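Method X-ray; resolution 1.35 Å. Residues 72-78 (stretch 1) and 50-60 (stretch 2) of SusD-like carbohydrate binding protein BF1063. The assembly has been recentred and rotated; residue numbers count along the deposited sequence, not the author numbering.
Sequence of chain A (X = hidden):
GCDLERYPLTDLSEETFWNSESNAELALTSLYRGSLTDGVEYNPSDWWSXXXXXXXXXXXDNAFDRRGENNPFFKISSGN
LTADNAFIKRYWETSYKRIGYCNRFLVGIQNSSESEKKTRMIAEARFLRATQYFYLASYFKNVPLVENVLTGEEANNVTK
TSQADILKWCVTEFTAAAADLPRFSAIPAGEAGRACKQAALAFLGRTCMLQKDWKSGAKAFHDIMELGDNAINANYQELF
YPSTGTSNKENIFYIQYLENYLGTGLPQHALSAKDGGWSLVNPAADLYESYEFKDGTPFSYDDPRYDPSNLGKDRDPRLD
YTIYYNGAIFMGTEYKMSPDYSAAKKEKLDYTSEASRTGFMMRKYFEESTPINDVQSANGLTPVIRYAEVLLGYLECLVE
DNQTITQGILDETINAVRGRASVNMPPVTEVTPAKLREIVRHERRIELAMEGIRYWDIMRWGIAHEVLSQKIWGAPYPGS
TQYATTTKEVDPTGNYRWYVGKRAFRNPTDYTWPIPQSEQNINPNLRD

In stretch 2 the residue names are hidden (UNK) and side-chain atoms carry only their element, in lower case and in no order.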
# COMPACT_ATOMS: atom_id res chain seq x y z
N PRO A 72 16.73 2.46 9.44
CA PRO A 72 17.05 1.93 8.09
C PRO A 72 15.86 1.74 7.18
O PRO A 72 16.03 1.75 5.96
CB PRO A 72 17.78 0.60 8.42
CG PRO A 72 18.37 0.84 9.79
CD PRO A 72 17.26 1.61 10.51
N PHE A 73 14.64 1.60 7.71
CA PHE A 73 13.49 1.50 6.82
C PHE A 73 13.30 2.81 6.08
O PHE A 73 13.19 2.85 4.87
CB PHE A 73 12.23 1.14 7.61
CG PHE A 73 11.00 0.89 6.77
CD1 PHE A 73 10.95 -0.14 5.85
CD2 PHE A 73 9.85 1.66 6.97
CE1 PHE A 73 9.79 -0.39 5.13
CE2 PHE A 73 8.72 1.40 6.29
CZ PHE A 73 8.67 0.38 5.39
N PHE A 74 13.30 3.91 6.82
CA PHE A 74 13.21 5.24 6.22
C PHE A 74 14.34 5.50 5.23
O PHE A 74 14.15 6.15 4.18
CB PHE A 74 13.19 6.29 7.35
CG PHE A 74 13.15 7.70 6.86
CD1 PHE A 74 11.93 8.32 6.54
CD2 PHE A 74 14.30 8.43 6.71
CE1 PHE A 74 11.89 9.65 6.10
CE2 PHE A 74 14.25 9.75 6.31
CZ PHE A 74 13.04 10.34 6.01
N LYS A 75 15.51 4.92 5.49
CA LYS A 75 16.65 5.12 4.62
C LYS A 75 16.46 4.50 3.23
O LYS A 75 17.20 4.85 2.33
CB LYS A 75 17.92 4.58 5.25
CG LYS A 75 18.38 5.38 6.42
CD LYS A 75 19.74 4.84 6.88
CE LYS A 75 20.25 5.55 8.10
NZ LYS A 75 21.62 5.09 8.48
N ILE A 76 15.49 3.61 3.03
CA ILE A 76 15.26 3.01 1.72
C ILE A 76 15.08 4.09 0.67
O ILE A 76 15.60 3.93 -0.45
CB ILE A 76 14.04 2.08 1.76
CG1 ILE A 76 14.43 0.80 2.52
CG2 ILE A 76 13.59 1.75 0.34
CD1 ILE A 76 13.29 -0.12 2.82
N SER A 77 14.37 5.18 0.98
CA SER A 77 14.14 6.22 -0.03
C SER A 77 14.61 7.61 0.38
O SER A 77 14.24 8.59 -0.28
CB SER A 77 12.66 6.27 -0.39
OG SER A 77 11.90 6.63 0.71
N SER A 78 15.46 7.73 1.40
CA SER A 78 15.94 9.06 1.81
C SER A 78 17.27 9.47 1.22
O SER A 78 17.72 10.60 1.46
CB SER A 78 16.06 9.12 3.31
OG SER A 78 17.15 8.31 3.75
N UNK A 50 1.36 -5.56 7.50
CA UNK A 50 1.12 -4.13 7.79
C UNK A 50 2.40 -3.31 7.63
O UNK A 50 2.35 -2.18 7.16
c UNK A 50 0.98 -5.16 11.24
c UNK A 50 0.41 -3.89 9.13
o UNK A 50 3.17 -4.46 14.03
c UNK A 50 1.16 -4.06 10.42
c UNK A 50 2.51 -4.30 12.82
c UNK A 50 1.68 -5.26 12.44
c UNK A 50 2.05 -3.10 10.83
c UNK A 50 2.71 -3.20 12.01
N UNK A 51 3.53 -3.84 8.06
CA UNK A 51 4.79 -3.13 7.89
C UNK A 51 5.28 -3.24 6.45
O UNK A 51 5.93 -2.31 5.93
c UNK A 51 7.03 -2.73 9.07
c UNK A 51 8.72 -1.40 8.57
n UNK A 51 7.70 -2.08 8.06
n UNK A 51 8.74 -1.61 9.88
c UNK A 51 7.70 -2.44 10.20
c UNK A 51 5.85 -3.64 8.87
N UNK A 52 4.97 -4.32 5.75
CA UNK A 52 5.41 -4.46 4.38
C UNK A 52 4.66 -3.64 3.37
O UNK A 52 5.24 -3.23 2.36
N UNK A 53 3.38 -3.40 3.65
CA UNK A 53 2.50 -2.68 2.75
C UNK A 53 2.17 -1.28 3.27
O UNK A 53 2.71 -0.29 2.79
se UNK A 53 -1.20 -4.03 1.02
c UNK A 53 0.19 -2.85 1.53
c UNK A 53 1.22 -3.50 2.51
c UNK A 53 -2.14 -4.01 2.75
N UNK A 54 1.31 -1.17 4.27
CA UNK A 54 0.85 0.14 4.78
C UNK A 54 2.00 1.03 5.15
O UNK A 54 2.05 2.20 4.73
c UNK A 54 -2.20 -1.40 6.63
c UNK A 54 -0.44 1.26 6.67
c UNK A 54 -0.11 -0.07 5.96
c UNK A 54 -1.39 -0.73 5.48
N UNK A 55 2.98 0.49 5.86
CA UNK A 55 4.07 1.34 6.29
C UNK A 55 5.05 1.71 5.20
O UNK A 55 5.89 2.59 5.45
se UNK A 55 4.77 -0.07 10.26
c UNK A 55 3.88 0.62 8.69
c UNK A 55 4.79 0.73 7.48
c UNK A 55 3.45 0.31 11.53
N UNK A 56 4.93 1.16 3.99
CA UNK A 56 5.68 1.72 2.88
C UNK A 56 5.29 3.17 2.66
O UNK A 56 6.02 3.89 2.00
c UNK A 56 6.19 -0.34 1.53
se UNK A 56 6.37 -1.00 -0.29
c UNK A 56 5.50 0.96 1.57
c UNK A 56 8.29 -0.96 -0.54
N UNK A 57 4.16 3.62 3.19
CA UNK A 57 3.82 5.03 3.04
C UNK A 57 4.89 5.91 3.70
O UNK A 57 5.06 7.07 3.32
o UNK A 57 1.33 4.64 1.11
c UNK A 57 2.43 5.34 3.61
o UNK A 57 0.12 6.40 1.06
c UNK A 57 1.65 6.31 2.80
c UNK A 57 0.98 5.73 1.59
N UNK A 58 5.59 5.38 4.68
CA UNK A 58 6.70 6.09 5.32
C UNK A 58 7.86 6.41 4.40
O UNK A 58 8.70 7.26 4.75
c UNK A 58 7.28 5.30 6.51
n UNK A 58 4.50 4.63 8.80
c UNK A 58 4.97 5.23 7.65
c UNK A 58 6.29 4.95 7.56
n UNK A 58 6.60 4.15 8.64
c UNK A 58 5.51 4.00 9.39
N UNK A 59 7.91 5.74 3.25
CA UNK A 59 8.95 5.95 2.27
C UNK A 59 8.54 6.98 1.23
O UNK A 59 9.30 7.25 0.31
c UNK A 59 9.21 4.62 1.55
c UNK A 59 9.52 3.43 2.44
c UNK A 59 10.64 3.71 3.46
c UNK A 59 9.85 2.18 1.57
N UNK A 60 7.33 7.50 1.34
CA UNK A 60 6.74 8.38 0.37
C UNK A 60 6.56 9.79 0.92
O UNK A 60 6.79 10.04 2.10
o UNK A 60 4.35 8.10 0.86
c UNK A 60 5.36 7.86 -0.08

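Position 50 has one carbon leading to a ring of six carbons that bears an oxygen. It does not reach stretch 1. This is Tyr50, and its hydroxyl is hydrogen-bonded elsewhere in the structure.

Position 51 has one carbon and a five-membered ring of three carbons and two nitrogens. A ring carbon lies over one face of the Phe73 ring. The residue is His51. His51 CE1 sits 3.6 Å from Phe73 CE2. The pair is edge-to-face, with the imidazole edge toward the phenyl face, the centroids 4.5 Å apart and the planes at 76°. NE2 is hydrogen-bonded elsewhere in the structure.

Position 52 has no side-chain atoms. It does not touch stretch 1. It is Gly52.

Position 53 has two carbons, a selenium and one more carbon in an unbranched chain. Its CA-to-CB bond points away from stretch 1. It is Met53, present as selenomethionine.

Position 54 has four carbons, forked at the first, with one arm two carbons long. It is out of reach of stretch 1. That is Ile54.

Position 55 repeats the unbranched pattern of two carbons, selenium and carbon. Its CA-to-CB bond points toward stretch 1, but the end of the chain leads away. The CB of position 55 lies 4.2 Å from Phe73 CE2. The closer approach is from the backbone: the O of position 55 is 3.2 Å from Phe73 CE2, near the plane of the ring. The residue is Met55, again selenomethionine.

Position 56 also has two carbons, selenium and a terminal carbon. Its CA-to-CB bond points away, and the closest contact comes from the backbone, with the N of position 56 4.1 Å from Phe73 CZ at the ring edge. It is Met56, the third selenomethionine.

Position 57 has three carbons, the third carrying two oxygens. Its CA-to-CB bond points away from stretch 1, and the residue makes no contact there. This is Glu57.

Position 58 has one carbon and a five-membered ring of three carbons and two nitrogens. The CB of position 58 is 4.2 Å from Phe73 CE2, and the backbone O of position 58 is 3.8 Å from Phe74 CD1. It is His58.

Position 59 has four carbons, forked at the second. One methyl covers the Phe73 ring. The residue is Leu59. Leu59 CD2 stands 4.1 Å from the Phe73 ring centroid, 10° off the normal, a CH-pi contact. Leu59 CD2 is also 3.0 Å from Phe73 O. Leu59 CD1 lies 4.0 Å from Ile76 CG2.

Position 60 has one carbon and one oxygen. Its CA-to-CB bond points away from stretch 1, and it makes no contact there. It is Ser60. Ser60 OG donates to Glu57 O at 2.8 Å.

The contact centres on Phe73. His51 and Leu59 cover opposite faces of its ring, while the backbone at Met55 and Met56 meets its edge. Leu59 also packs against Ile76, extending the apolar patch. A single hydrogen bond joins the stretches: Ser77 OG donates to Leu59 O at 2.7 Å. This polar tie falls where the CA atoms of the two stretches come nearest, with Ser77 CA 5.7 Å from Leu59 CA.

Stretch 2, residues 50-60: YHGMIMMEHLS
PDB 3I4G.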